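Side-chain contacts in periplasmic oligopeptide-binding protein (Burkholderia pseudomallei, PDB 3ZS6), which binds peptides in the periplasm and probably hands them to an ABC transporter for uptake: residues L223-Q227 with A228-D232; K247-G250 with K251-R254; L490-I494 with D495-S499; D185-P188 with N189-V193; S25-G28 with N29-L33. All coordinates share one frame; numbering follows the deposited sequence. Where two conformers were deposited one is given.

Overall arrangement
From the N terminus, contact 5 (25-33) comes first, as the start of helix 26-35 near the centre of the chain. Contact 4 closes the hairpin of strands 181-187 and 191-196, and its Ile192 touches Ile31 of contact 5. Contact 1 ends helix 219-227. Contact 2 ends helix 242-249 and leads into strand 253-258. These two touch through Tyr226, Glu252 and Phe249. Contact 3 (490-499) is a beta turn in the loop between strands 485-486 and 503-504. It meets contact 2 through Leu490 and Arg254, and contact 5 through Met496 and Trp26. The five follow in series; none nests or crosses. Contacts 4 and 2 are farthest apart, with centres about 29 Å from each other.

Contact 1 of 5, residues L223-Q227 with A228-D232; sequences LRMYQ and AGQID
Met225 and Ile231 meet where helix 219-227 ends and the chain folds back over its last turn. Met225 CB lies 3.5 Å from Ile231 CD1, a tight carbon contact. The next atom, CG, turns to the amide of Gln230 and comes 3.4 Å from its OE1. Beyond it, SD lies 4.0 Å from Ile231 CD1, and the bend at chi3 (-70°) swings CE back to the same methyl, 3.9 Å away. One methyl group therefore meets three atoms of the methionine. The backbone below is a Schellman motif. Gly229 has positive phi and is the first residue to leave the helix. Gln230 N donates to Met225 O at 2.8 Å, and Gly229 N donates to Tyr226 O. Ile231 N adds a weak bond to Met225 O. Gln230 extends from CB over Met225, and its CB rests 3.4 Å from Met225 O. Tyr226 leaves from another side of the helix. Its CD2 lies 3.7 Å from Ile231 O, and CE2 approaches Asp232 O. Lys482 makes a cation-pi contact with the tyrosine ring. Asp232 turns its carboxylate outward from the turn, to Tyr484 OH and Thr8 N.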
loop_
_atom_site.group_PDB
_atom_site.type_symbol
_atom_site.label_atom_id
_atom_site.label_comp_id
_atom_site.label_asym_id
_atom_site.label_seq_id
_atom_site.Cartn_x
_atom_site.Cartn_y
_atom_site.Cartn_z
ATOM N N LEU A 223 -8.822 7.526 19.420
ATOM C CA LEU A 223 -9.884 6.854 20.174
ATOM C C LEU A 223 -10.688 7.855 21.001
ATOM O O LEU A 223 -11.918 7.806 21.030
ATOM C CB LEU A 223 -9.285 5.767 21.075
ATOM C CG LEU A 223 -10.228 4.949 21.964
ATOM C CD1 LEU A 223 -11.302 4.280 21.126
ATOM C CD2 LEU A 223 -9.447 3.910 22.768
ATOM N N ARG A 224 -9.982 8.751 21.680
ATOM C CA ARG A 224 -10.612 9.804 22.462
ATOM C C ARG A 224 -11.542 10.640 21.595
ATOM O O ARG A 224 -12.665 10.950 21.990
ATOM C CB ARG A 224 -9.552 10.717 23.075
ATOM C CG ARG A 224 -8.708 10.091 24.167
ATOM C CD ARG A 224 -7.811 11.157 24.802
ATOM N NE ARG A 224 -6.964 10.633 25.867
ATOM C CZ ARG A 224 -6.235 11.395 26.681
ATOM N NH1 ARG A 224 -6.257 12.716 26.550
ATOM N NH2 ARG A 224 -5.489 10.840 27.627
ATOM N N MET A 225 -11.068 11.015 20.413
ATOM C CA MET A 225 -11.878 11.826 19.515
ATOM C C MET A 225 -13.088 11.055 18.995
ATOM O O MET A 225 -14.154 11.625 18.784
ATOM C CB MET A 225 -11.027 12.342 18.350
ATOM C CG MET A 225 -10.083 13.475 18.739
ATOM S SD MET A 225 -8.918 13.909 17.427
ATOM C CE MET A 225 -7.869 12.475 17.420
ATOM N N TYR A 226 -12.916 9.757 18.770
ATOM C CA TYR A 226 -14.016 8.934 18.301
ATOM C C TYR A 226 -15.079 8.905 19.393
ATOM O O TYR A 226 -16.263 9.144 19.135
ATOM C CB TYR A 226 -13.516 7.527 17.990
ATOM C CG TYR A 226 -14.576 6.557 17.523
ATOM C CD1 TYR A 226 -15.345 5.854 18.436
ATOM C CD2 TYR A 226 -14.788 6.324 16.165
ATOM C CE1 TYR A 226 -16.321 4.950 18.016
ATOM C CE2 TYR A 226 -15.754 5.423 15.731
ATOM C CZ TYR A 226 -16.518 4.744 16.665
ATOM O OH TYR A 226 -17.465 3.843 16.257
ATOM N N GLN A 227 -14.633 8.645 20.619
ATOM C CA GLN A 227 -15.527 8.581 21.771
ATOM C C GLN A 227 -16.299 9.892 21.960
ATOM O O GLN A 227 -17.469 9.878 22.330
ATOM C CB GLN A 227 -14.734 8.222 23.032
ATOM C CG GLN A 227 -15.571 7.963 24.272
ATOM C CD GLN A 227 -14.737 7.432 25.437
ATOM O OE1 GLN A 227 -13.540 7.165 25.293
ATOM N NE2 GLN A 227 -15.371 7.277 26.597
ATOM N N ALA A 228 -15.650 11.021 21.681
ATOM C CA ALA A 228 -16.288 12.329 21.830
ATOM C C ALA A 228 -17.168 12.673 20.637
ATOM O O ALA A 228 -17.836 13.701 20.625
ATOM C CB ALA A 228 -15.240 13.411 22.037
ATOM N N GLY A 229 -17.158 11.825 19.617
ATOM C CA GLY A 229 -17.958 12.082 18.432
ATOM C C GLY A 229 -17.332 13.066 17.454
ATOM O O GLY A 229 -18.025 13.623 16.606
ATOM N N GLN A 230 -16.027 13.290 17.574
ATOM C CA GLN A 230 -15.302 14.149 16.638
ATOM C C GLN A 230 -14.901 13.398 15.357
ATOM O O GLN A 230 -14.590 14.008 14.336
ATOM C CB GLN A 230 -14.040 14.705 17.296
ATOM C CG GLN A 230 -14.266 15.606 18.498
ATOM C CD GLN A 230 -12.956 15.968 19.182
ATOM O OE1 GLN A 230 -12.568 15.348 20.173
ATOM N NE2 GLN A 230 -12.257 16.960 18.638
ATOM N N ILE A 231 -14.893 12.071 15.430
ATOM C CA ILE A 231 -14.495 11.222 14.312
ATOM C C ILE A 231 -15.535 10.121 14.137
ATOM O O ILE A 231 -16.066 9.626 15.121
ATOM C CB ILE A 231 -13.128 10.567 14.601
ATOM C CG1 ILE A 231 -12.039 11.634 14.677
ATOM C CG2 ILE A 231 -12.791 9.525 13.541
ATOM C CD1 ILE A 231 -10.693 11.098 15.127
ATOM N N ASP A 232 -15.830 9.730 12.901
ATOM C CA ASP A 232 -16.828 8.678 12.684
ATOM C C ASP A 232 -16.194 7.344 12.304
ATOM O O ASP A 232 -16.871 6.311 12.284
ATOM C CB ASP A 232 -17.801 9.063 11.563
ATOM C CG ASP A 232 -18.420 10.431 11.765
ATOM O OD1 ASP A 232 -19.196 10.597 12.726
ATOM O OD2 ASP A 232 -18.141 11.331 10.945
#

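Contact 2 of 5, residues K247-G250 with K251-R254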
loop_
_atom_site.group_PDB
_atom_site.type_symbol
_atom_site.label_atom_id
_atom_site.label_comp_id
_atom_site.label_asym_id
_atom_site.label_seq_id
_atom_site.Cartn_x
_atom_site.Cartn_y
_atom_site.Cartn_z
ATOM N N LYS A 247 -15.631 -4.322 24.356
ATOM C CA LYS A 247 -16.660 -4.293 25.380
ATOM C C LYS A 247 -17.433 -2.988 25.312
ATOM O O LYS A 247 -18.659 -2.973 25.441
ATOM C CB LYS A 247 -16.030 -4.451 26.766
ATOM C CG LYS A 247 -17.018 -4.397 27.912
ATOM C CD LYS A 247 -16.328 -3.933 29.188
ATOM C CE LYS A 247 -14.999 -4.650 29.390
ATOM N NZ LYS A 247 -14.040 -3.840 30.199
ATOM N N GLN A 248 -16.708 -1.895 25.102
ATOM C CA GLN A 248 -17.315 -0.568 25.081
ATOM C C GLN A 248 -18.044 -0.233 23.779
ATOM O O GLN A 248 -19.087 0.413 23.803
ATOM C CB GLN A 248 -16.272 0.519 25.362
ATOM C CG GLN A 248 -16.867 1.938 25.385
ATOM C CD GLN A 248 -15.866 2.999 25.833
ATOM O OE1 GLN A 248 -14.706 2.695 26.106
ATOM N NE2 GLN A 248 -16.316 4.249 25.910
ATOM N N PHE A 249 -17.495 -0.656 22.644
ATOM C CA PHE A 249 -18.034 -0.208 21.356
ATOM C C PHE A 249 -18.718 -1.317 20.547
ATOM O O PHE A 249 -19.362 -1.049 19.528
ATOM C CB PHE A 249 -16.934 0.477 20.530
ATOM C CG PHE A 249 -16.397 1.733 21.163
ATOM C CD1 PHE A 249 -17.116 2.919 21.103
ATOM C CD2 PHE A 249 -15.181 1.726 21.831
ATOM C CE1 PHE A 249 -16.631 4.074 21.695
ATOM C CE2 PHE A 249 -14.689 2.880 22.422
ATOM C CZ PHE A 249 -15.417 4.056 22.353
ATOM N N GLY A 250 -18.563 -2.554 21.005
ATOM C CA GLY A 250 -19.188 -3.705 20.385
ATOM C C GLY A 250 -18.956 -3.812 18.888
ATOM O O GLY A 250 -17.815 -3.841 18.427
ATOM N N LYS A 251 -20.050 -3.859 18.135
ATOM C CA LYS A 251 -19.997 -4.104 16.701
ATOM C C LYS A 251 -19.488 -2.921 15.883
ATOM O O LYS A 251 -19.243 -3.057 14.688
ATOM C CB LYS A 251 -21.364 -4.588 16.180
ATOM C CG LYS A 251 -21.782 -5.961 16.732
ATOM C CD LYS A 251 -23.141 -6.396 16.168
ATOM C CE LYS A 251 -23.816 -7.465 17.030
ATOM N NZ LYS A 251 -25.231 -7.712 16.593
ATOM N N GLU A 252 -19.344 -1.757 16.509
ATOM C CA GLU A 252 -18.655 -0.649 15.845
ATOM C C GLU A 252 -17.202 -1.035 15.551
ATOM O O GLU A 252 -16.563 -0.497 14.635
ATOM C CB GLU A 252 -18.730 0.635 16.685
ATOM C CG GLU A 252 -20.163 1.109 16.916
ATOM C CD GLU A 252 -20.255 2.414 17.679
ATOM O OE1 GLU A 252 -19.200 2.942 18.094
ATOM O OE2 GLU A 252 -21.388 2.916 17.859
ATOM N N LEU A 253 -16.680 -1.976 16.328
ATOM C CA LEU A 253 -15.334 -2.495 16.077
ATOM C C LEU A 253 -15.441 -3.460 14.901
ATOM O O LEU A 253 -15.949 -4.571 15.053
ATOM C CB LEU A 253 -14.783 -3.201 17.327
ATOM C CG LEU A 253 -13.455 -3.970 17.212
ATOM C CD1 LEU A 253 -12.469 -3.213 16.376
ATOM C CD2 LEU A 253 -12.859 -4.267 18.590
ATOM N N ARG A 254 -14.995 -3.020 13.725
ATOM C CA ARG A 254 -15.135 -3.819 12.512
ATOM C C ARG A 254 -13.905 -4.704 12.344
ATOM O O ARG A 254 -12.806 -4.213 12.089
ATOM C CB ARG A 254 -15.325 -2.920 11.291
ATOM C CG ARG A 254 -16.296 -1.760 11.507
ATOM C CD ARG A 254 -17.722 -2.238 11.863
ATOM N NE ARG A 254 -18.568 -1.088 12.171
ATOM C CZ ARG A 254 -19.639 -0.721 11.474
ATOM N NH1 ARG A 254 -20.044 -1.433 10.423
ATOM N NH2 ARG A 254 -20.311 0.361 11.839
#
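Phe249 and Glu252 meet obliquely where helix 242-249 gives way to a short 3-10 turn. Both side chains place CG beside their own backbone N, with chi1 of -63° for Phe249 and -61° for Glu252. The glutamate was modelled in two conformers, and one is described. In it the chain is extended, and OE1 lies 3.7 Å from Phe249 CD1, a contact that may not hold in the other. The ring and carboxylate planes lie 27° apart. The stem of the glutamate crosses the last carbonyl of the helix: CB is 3.4 Å from Phe249 O, and CG is nearly as close. That same oxygen accepts from Glu252 N at 3.1 Å. Gly250, the first residue past the helix, has positive phi, and its carbonyl receives Leu253 N at 3.0 Å from above the carbonyl plane. The side chain of Lys251 is extended and leads away from the turn. Arg254 curls back instead, and its NE donates to Glu252 O, which lies in the guanidinium plane. In the conformer described two hydroxyls hold the Glu252 carboxylate, Tyr226 OH at OE1 and Ser483 OG at OE2. The Phe249 ring meets Tyr226 edge-to-face and touches Leu223, both on helix 219-227. Leu253 packs back on helix 242-249 and across to strand 470-480, which pairs antiparallel with strand 253-258.

Contact 3 of 5, residues L490-I494 with D495-S499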
loop_
_atom_site.group_PDB
_atom_site.type_symbol
_atom_site.label_atom_id
_atom_site.label_comp_id
_atom_site.label_asym_id
_atom_site.label_seq_id
_atom_site.Cartn_x
_atom_site.Cartn_y
_atom_site.Cartn_z
ATOM N N LEU A 490 -17.193 -6.384 5.415
ATOM C CA LEU A 490 -16.008 -7.007 5.994
ATOM C C LEU A 490 -15.239 -7.804 4.946
ATOM O O LEU A 490 -14.414 -8.652 5.286
ATOM C CB LEU A 490 -16.396 -7.904 7.176
ATOM C CG LEU A 490 -17.208 -7.224 8.288
ATOM C CD1 LEU A 490 -17.552 -8.215 9.403
ATOM C CD2 LEU A 490 -16.475 -6.005 8.845
ATOM N N THR A 491 -15.505 -7.529 3.674
ATOM C CA THR A 491 -14.897 -8.310 2.599
ATOM C C THR A 491 -13.938 -7.512 1.700
ATOM O O THR A 491 -13.387 -8.052 0.744
ATOM C CB THR A 491 -15.975 -8.977 1.733
ATOM O OG1 THR A 491 -16.759 -7.964 1.096
ATOM C CG2 THR A 491 -16.885 -9.851 2.598
ATOM N N ASN A 492 -13.741 -6.231 2.010
ATOM C CA ASN A 492 -12.778 -5.394 1.282
ATOM C C ASN A 492 -11.353 -5.634 1.812
ATOM O O ASN A 492 -10.825 -4.849 2.607
ATOM C CB ASN A 492 -13.178 -3.916 1.404
ATOM C CG ASN A 492 -12.464 -3.019 0.402
ATOM O OD1 ASN A 492 -11.239 -3.065 0.257
ATOM N ND2 ASN A 492 -13.236 -2.178 -0.285
ATOM N N TYR A 493 -10.738 -6.724 1.363
ATOM C CA TYR A 493 -9.481 -7.202 1.936
ATOM C C TYR A 493 -8.247 -6.315 1.694
ATOM O O TYR A 493 -7.244 -6.434 2.403
ATOM C CB TYR A 493 -9.206 -8.645 1.481
ATOM C CG TYR A 493 -10.339 -9.596 1.816
ATOM C CD1 TYR A 493 -10.691 -9.852 3.141
ATOM C CD2 TYR A 493 -11.067 -10.222 0.814
ATOM C CE1 TYR A 493 -11.734 -10.719 3.454
ATOM C CE2 TYR A 493 -12.114 -11.089 1.118
ATOM C CZ TYR A 493 -12.441 -11.333 2.437
ATOM O OH TYR A 493 -13.473 -12.193 2.737
ATOM N N ILE A 494 -8.298 -5.429 0.705
ATOM C CA ILE A 494 -7.181 -4.507 0.528
ATOM C C ILE A 494 -7.470 -3.156 1.170
ATOM O O ILE A 494 -6.683 -2.227 1.065
ATOM C CB ILE A 494 -6.740 -4.355 -0.946
ATOM C CG1 ILE A 494 -7.756 -3.572 -1.764
ATOM C CG2 ILE A 494 -6.462 -5.720 -1.573
ATOM C CD1 ILE A 494 -7.240 -3.240 -3.167
ATOM N N ASP A 495 -8.605 -3.073 1.856
ATOM C CA ASP A 495 -8.983 -1.877 2.606
ATOM C C ASP A 495 -8.970 -0.601 1.768
ATOM O O ASP A 495 -8.459 0.439 2.200
ATOM C CB ASP A 495 -8.133 -1.704 3.875
ATOM C CG ASP A 495 -8.692 -0.621 4.805
ATOM O OD1 ASP A 495 -9.901 -0.299 4.721
ATOM O OD2 ASP A 495 -7.928 -0.086 5.619
ATOM N N MET A 496 -9.536 -0.686 0.567
ATOM C CA MET A 496 -9.718 0.490 -0.269
ATOM C C MET A 496 -11.200 0.858 -0.257
ATOM O O MET A 496 -11.983 0.434 -1.124
ATOM C CB MET A 496 -9.190 0.247 -1.689
ATOM C CG MET A 496 -7.665 0.478 -1.848
ATOM S SD MET A 496 -7.168 2.215 -1.648
ATOM C CE MET A 496 -6.204 2.197 -0.128
ATOM N N ARG A 497 -11.579 1.633 0.750
ATOM C CA ARG A 497 -12.985 1.926 1.007
ATOM C C ARG A 497 -13.278 3.402 0.782
ATOM O O ARG A 497 -12.963 4.244 1.621
ATOM C CB ARG A 497 -13.354 1.508 2.442
ATOM C CG ARG A 497 -13.186 -0.009 2.729
ATOM C CD ARG A 497 -13.348 -0.316 4.225
ATOM N NE ARG A 497 -13.768 -1.697 4.493
ATOM C CZ ARG A 497 -12.959 -2.682 4.884
ATOM N NH1 ARG A 497 -11.652 -2.466 5.047
ATOM N NH2 ARG A 497 -13.458 -3.896 5.104
ATOM N N ALA A 498 -13.866 3.699 -0.369
ATOM C CA ALA A 498 -14.133 5.072 -0.782
ATOM C C ALA A 498 -15.322 5.646 -0.040
ATOM O O ALA A 498 -16.269 4.930 0.294
ATOM C CB ALA A 498 -14.380 5.126 -2.289
ATOM N N SER A 499 -15.288 6.950 0.204
ATOM C CA SER A 499 -16.392 7.602 0.900
ATOM C C SER A 499 -17.733 7.520 0.141
ATOM O O SER A 499 -18.797 7.437 0.759
ATOM C CB SER A 499 -16.027 9.057 1.195
ATOM O OG SER A 499 -14.840 9.121 1.967
#
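Asn492 grips the backbone of Met496 with both ends of its amide. Its OD1 accepts from Met496 N at 2.9 Å, and its ND2 donates to Met496 O at 3.0 Å. Each donor stands above the plane of the carbonyl it meets. A chi1 of -165° swings the amide away from its own N and across the turn to Met496. The turn is a type I beta turn from Asn492 to Asp495, closed by Asp495 N to Asn492 O at 2.9 Å. Asn492 is also the centre of an inverse gamma turn. The extended Arg497 side chain lays its guanidinium over this residue. Asn492 CB sits over the centre of one guanidinium face, 3.6 Å above the plane, and Asn492 O lies over a face too. Within its plane Arg497 NH1 reaches Asp495 OD1 at 2.8 Å in a salt bridge that meets the carboxylate from above. The carboxylate has a second charged partner: its OD2 forms a salt bridge with Arg479. Arg497 NH2 bonds to Thr489 O. In the Met496 conformer described, Ile494 CD1 touches Met496 CG at 4.0 Å. That side chain also packs on Trp26 and on an acidic side chain of the bound peptide.

Contact 4 of 5, residues D185-P188 with N189-V193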
loop_
_atom_site.group_PDB
_atom_site.type_symbol
_atom_site.label_atom_id
_atom_site.label_comp_id
_atom_site.label_asym_id
_atom_site.label_seq_id
_atom_site.Cartn_x
_atom_site.Cartn_y
_atom_site.Cartn_z
ATOM N N ASP A 185 -10.356 22.285 1.237
ATOM C CA ASP A 185 -9.324 22.797 2.139
ATOM C C ASP A 185 -8.244 21.745 2.366
ATOM O O ASP A 185 -8.534 20.548 2.473
ATOM C CB ASP A 185 -9.949 23.225 3.474
ATOM C CG ASP A 185 -8.985 24.017 4.355
ATOM O OD1 ASP A 185 -8.132 24.756 3.810
ATOM O OD2 ASP A 185 -9.086 23.900 5.598
ATOM N N TRP A 186 -6.997 22.200 2.418
ATOM C CA TRP A 186 -5.873 21.329 2.714
ATOM C C TRP A 186 -4.904 22.070 3.624
ATOM O O TRP A 186 -4.117 22.895 3.158
ATOM C CB TRP A 186 -5.164 20.909 1.424
ATOM C CG TRP A 186 -4.021 19.946 1.633
ATOM C CD1 TRP A 186 -3.591 19.420 2.824
ATOM C CD2 TRP A 186 -3.155 19.400 0.621
ATOM N NE1 TRP A 186 -2.520 18.578 2.613
ATOM C CE2 TRP A 186 -2.237 18.544 1.270
ATOM C CE3 TRP A 186 -3.074 19.547 -0.770
ATOM C CZ2 TRP A 186 -1.247 17.842 0.576
ATOM C CZ3 TRP A 186 -2.095 18.839 -1.461
ATOM C CH2 TRP A 186 -1.194 17.996 -0.782
ATOM N N GLN A 187 -4.978 21.793 4.923
ATOM C CA GLN A 187 -4.006 22.336 5.867
ATOM C C GLN A 187 -3.134 21.197 6.374
ATOM O O GLN A 187 -3.597 20.355 7.146
ATOM C CB GLN A 187 -4.705 23.037 7.035
ATOM C CG GLN A 187 -5.632 24.175 6.612
ATOM C CD GLN A 187 -6.293 24.858 7.800
ATOM O OE1 GLN A 187 -5.652 25.125 8.818
ATOM N NE2 GLN A 187 -7.587 25.129 7.679
ATOM N N PRO A 188 -1.868 21.160 5.935
ATOM C CA PRO A 188 -0.990 20.020 6.236
ATOM C C PRO A 188 -0.885 19.752 7.731
ATOM O O PRO A 188 -0.719 20.686 8.507
ATOM C CB PRO A 188 0.360 20.463 5.663
ATOM C CG PRO A 188 -0.010 21.377 4.537
ATOM C CD PRO A 188 -1.215 22.139 5.050
ATOM N N ASN A 189 -0.995 18.486 8.122
ATOM C CA ASN A 189 -0.925 18.100 9.530
ATOM C C ASN A 189 -2.089 18.623 10.355
ATOM O O ASN A 189 -2.068 18.579 11.584
ATOM C CB ASN A 189 0.386 18.560 10.152
ATOM C CG ASN A 189 1.563 17.789 9.628
ATOM O OD1 ASN A 189 2.464 18.354 9.009
ATOM N ND2 ASN A 189 1.559 16.482 9.859
ATOM N N ASN A 190 -3.093 19.154 9.677
ATOM C CA ASN A 190 -4.255 19.686 10.359
ATOM C C ASN A 190 -5.518 19.031 9.834
ATOM O O ASN A 190 -6.143 18.237 10.527
ATOM C CB ASN A 190 -4.323 21.204 10.200
ATOM C CG ASN A 190 -5.437 21.827 11.013
ATOM O OD1 ASN A 190 -6.383 21.153 11.409
ATOM N ND2 ASN A 190 -5.325 23.121 11.273
ATOM N N ARG A 191 -5.883 19.356 8.601
ATOM C CA ARG A 191 -7.065 18.758 8.003
ATOM C C ARG A 191 -7.105 18.888 6.493
ATOM O O ARG A 191 -6.486 19.785 5.905
ATOM C CB ARG A 191 -8.322 19.399 8.589
ATOM C CG ARG A 191 -8.296 20.911 8.511
ATOM C CD ARG A 191 -9.513 21.466 7.802
ATOM N NE ARG A 191 -10.561 21.881 8.725
ATOM C CZ ARG A 191 -11.322 22.959 8.548
ATOM N NH1 ARG A 191 -11.142 23.736 7.486
ATOM N NH2 ARG A 191 -12.261 23.268 9.433
ATOM N N ILE A 192 -7.840 17.967 5.877
ATOM C CA ILE A 192 -8.234 18.072 4.485
ATOM C C ILE A 192 -9.756 17.984 4.428
ATOM O O ILE A 192 -10.354 17.110 5.052
ATOM C CB ILE A 192 -7.606 16.963 3.632
ATOM C CG1 ILE A 192 -6.203 17.373 3.186
ATOM C CG2 ILE A 192 -8.492 16.642 2.414
ATOM C CD1 ILE A 192 -5.421 16.258 2.504
ATOM N N VAL A 193 -10.384 18.915 3.716
ATOM C CA VAL A 193 -11.842 18.914 3.577
ATOM C C VAL A 193 -12.228 18.857 2.099
ATOM O O VAL A 193 -11.621 19.533 1.260
ATOM C CB VAL A 193 -12.497 20.169 4.227
ATOM C CG1 VAL A 193 -14.020 20.101 4.134
ATOM C CG2 VAL A 193 -12.055 20.335 5.674
#
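Asp185 carries CG anti to the backbone N (chi1 -169°), while Arg191 holds CG between its backbone N and carbonyl carbon (chi1 52°) and bends again at chi2 and chi3. These rotations bring carboxylate and guanidinium together across a beta hairpin of strands 181-187 and 191-196. Arg191 NH1 meets Asp185 OD2 at 2.8 Å in a salt bridge, with the two planes at 90°. It comes on the anti side of the oxygen, somewhat out of the carboxylate plane. Gln187 NE2 takes the syn lone pair of the same oxygen, also at 2.8 Å. One oxygen thus holds two donors. Asp185, Gln187, Arg191 and Val193 share this face of the sheet, where Asp185 and Val193 also touch through their CB atoms.

Asp185 with Val193 and Gln187 with Arg191 are hydrogen-bonded antiparallel pairs. Near the turn Asn190 and Arg191 both face Gln187, a classic beta bulge. Gln187 O accepts from Asn190 N at 2.8 Å and from Arg191 N at 2.9 Å. Trp186 and Ile192, a non-hydrogen-bonded pair, occupy the opposite face and lie side by side. The indole NE1 bonds to Glu14 OE2. Ile192 CG1 is 3.3 Å from Trp186 CD1, and Ile192 CD1 makes a CH-pi contact 3.8 Å from the centroid of the five-membered ring.

Contact 5 of 5, residues S25-G28 with N29-L33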
loop_
_atom_site.group_PDB
_atom_site.type_symbol
_atom_site.label_atom_id
_atom_site.label_comp_id
_atom_site.label_asym_id
_atom_site.label_seq_id
_atom_site.Cartn_x
_atom_site.Cartn_y
_atom_site.Cartn_z
ATOM N N SER A 25 1.076 5.920 -0.671
ATOM C CA SER A 25 0.644 5.320 0.599
ATOM C C SER A 25 -0.831 4.946 0.652
ATOM O O SER A 25 -1.635 5.383 -0.181
ATOM C CB SER A 25 0.938 6.278 1.760
ATOM O OG SER A 25 0.015 7.356 1.754
ATOM N N TRP A 26 -1.178 4.157 1.668
ATOM C CA TRP A 26 -2.568 3.863 1.983
ATOM C C TRP A 26 -3.349 5.178 2.111
ATOM O O TRP A 26 -4.452 5.314 1.578
ATOM C CB TRP A 26 -2.674 3.071 3.296
ATOM C CG TRP A 26 -4.108 2.770 3.692
ATOM C CD1 TRP A 26 -4.848 1.686 3.318
ATOM C CD2 TRP A 26 -4.968 3.573 4.525
ATOM N NE1 TRP A 26 -6.110 1.759 3.866
ATOM C CE2 TRP A 26 -6.209 2.903 4.611
ATOM C CE3 TRP A 26 -4.808 4.787 5.204
ATOM C CZ2 TRP A 26 -7.289 3.412 5.344
ATOM C CZ3 TRP A 26 -5.880 5.287 5.936
ATOM C CH2 TRP A 26 -7.105 4.594 6.004
ATOM N N THR A 27 -2.772 6.144 2.817
ATOM C CA THR A 27 -3.451 7.416 3.022
ATOM C C THR A 27 -3.632 8.167 1.697
ATOM O O THR A 27 -4.704 8.691 1.423
ATOM C CB THR A 27 -2.702 8.321 4.030
ATOM O OG1 THR A 27 -2.742 7.730 5.340
ATOM C CG2 THR A 27 -3.355 9.712 4.073
ATOM N N GLY A 28 -2.582 8.205 0.877
ATOM C CA GLY A 28 -2.649 8.878 -0.410
ATOM C C GLY A 28 -3.696 8.278 -1.338
ATOM O O GLY A 28 -4.419 8.995 -2.033
ATOM N N ASN A 29 -3.780 6.954 -1.358
ATOM C CA ASN A 29 -4.786 6.283 -2.179
ATOM C C ASN A 29 -6.214 6.494 -1.673
ATOM O O ASN A 29 -7.118 6.729 -2.464
ATOM C CB ASN A 29 -4.487 4.786 -2.309
ATOM C CG ASN A 29 -3.426 4.503 -3.342
ATOM O OD1 ASN A 29 -3.732 4.230 -4.511
ATOM N ND2 ASN A 29 -2.163 4.547 -2.920
ATOM N N THR A 30 -6.412 6.411 -0.358
ATOM C CA THR A 30 -7.752 6.597 0.215
ATOM C C THR A 30 -8.272 8.007 -0.058
ATOM O O THR A 30 -9.380 8.186 -0.572
ATOM C CB THR A 30 -7.775 6.345 1.732
ATOM O OG1 THR A 30 -7.330 5.007 2.011
ATOM C CG2 THR A 30 -9.189 6.537 2.272
ATOM N N ILE A 31 -7.473 9.012 0.284
ATOM C CA ILE A 31 -7.834 10.395 -0.028
ATOM C C ILE A 31 -7.933 10.661 -1.543
ATOM O O ILE A 31 -8.924 11.208 -2.011
ATOM C CB ILE A 31 -6.865 11.388 0.618
ATOM C CG1 ILE A 31 -6.961 11.281 2.142
ATOM C CG2 ILE A 31 -7.183 12.823 0.176
ATOM C CD1 ILE A 31 -5.955 12.145 2.887
ATOM N N GLY A 32 -6.917 10.260 -2.303
ATOM C CA GLY A 32 -6.885 10.525 -3.735
ATOM C C GLY A 32 -8.021 9.903 -4.539
ATOM O O GLY A 32 -8.450 10.456 -5.569
ATOM N N LEU A 33 -8.515 8.752 -4.085
ATOM C CA LEU A 33 -9.574 8.056 -4.819
ATOM C C LEU A 33 -10.966 8.624 -4.530
ATOM O O LEU A 33 -11.922 8.339 -5.248
ATOM C CB LEU A 33 -9.525 6.547 -4.571
ATOM C CG LEU A 33 -8.335 5.814 -5.203
ATOM C CD1 LEU A 33 -8.257 4.382 -4.696
ATOM C CD2 LEU A 33 -8.392 5.834 -6.745
#
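Trp26 and Thr30 meet one turn apart at the start of helix 26-35, where Ser25 is the N-cap. Ser25 OG accepts from Gly28 N at 2.9 Å, a capping bond, and also bonds to Glu16. The polar side of this first turn is tight. Ser25 O takes two donors from one residue: Asn29 N and, at 2.9 Å in a nearly straight bond of 174°, Asn29 ND2. Ser25 O lies in the amide plane of Asn29, while ND2 stands above the plane of that carbonyl. Asn29 keeps CG beside its own backbone N (chi1 -80°), which turns ND2 back along the helix. Its OD1 bonds to Ala152 N.

The apolar side is looser. Thr27 and Ile31 lie side by side and point the same way, but they touch at one place, Thr27 CG2 to Ile31 CD1 at 3.8 Å. Every touching residue is buried; the helix becomes partly exposed at Leu33. Gly28 and Gly32 add a backbone bond, Gly32 N to Gly28 O at 2.8 Å. The bound peptide lies against this end of the helix: Trp26 gives it backbone hydrogen bonds, and Ser25, Trp26 and Asn29 pack on its side chains.

Trp26 O also accepts twice, from Thr30 N at 3.0 Å and Thr30 OG1 at 2.9 Å, on opposite faces of its plane. That hydroxyl oxygen sits 3.5 Å above the plane of the Trp26 ring, over its centre.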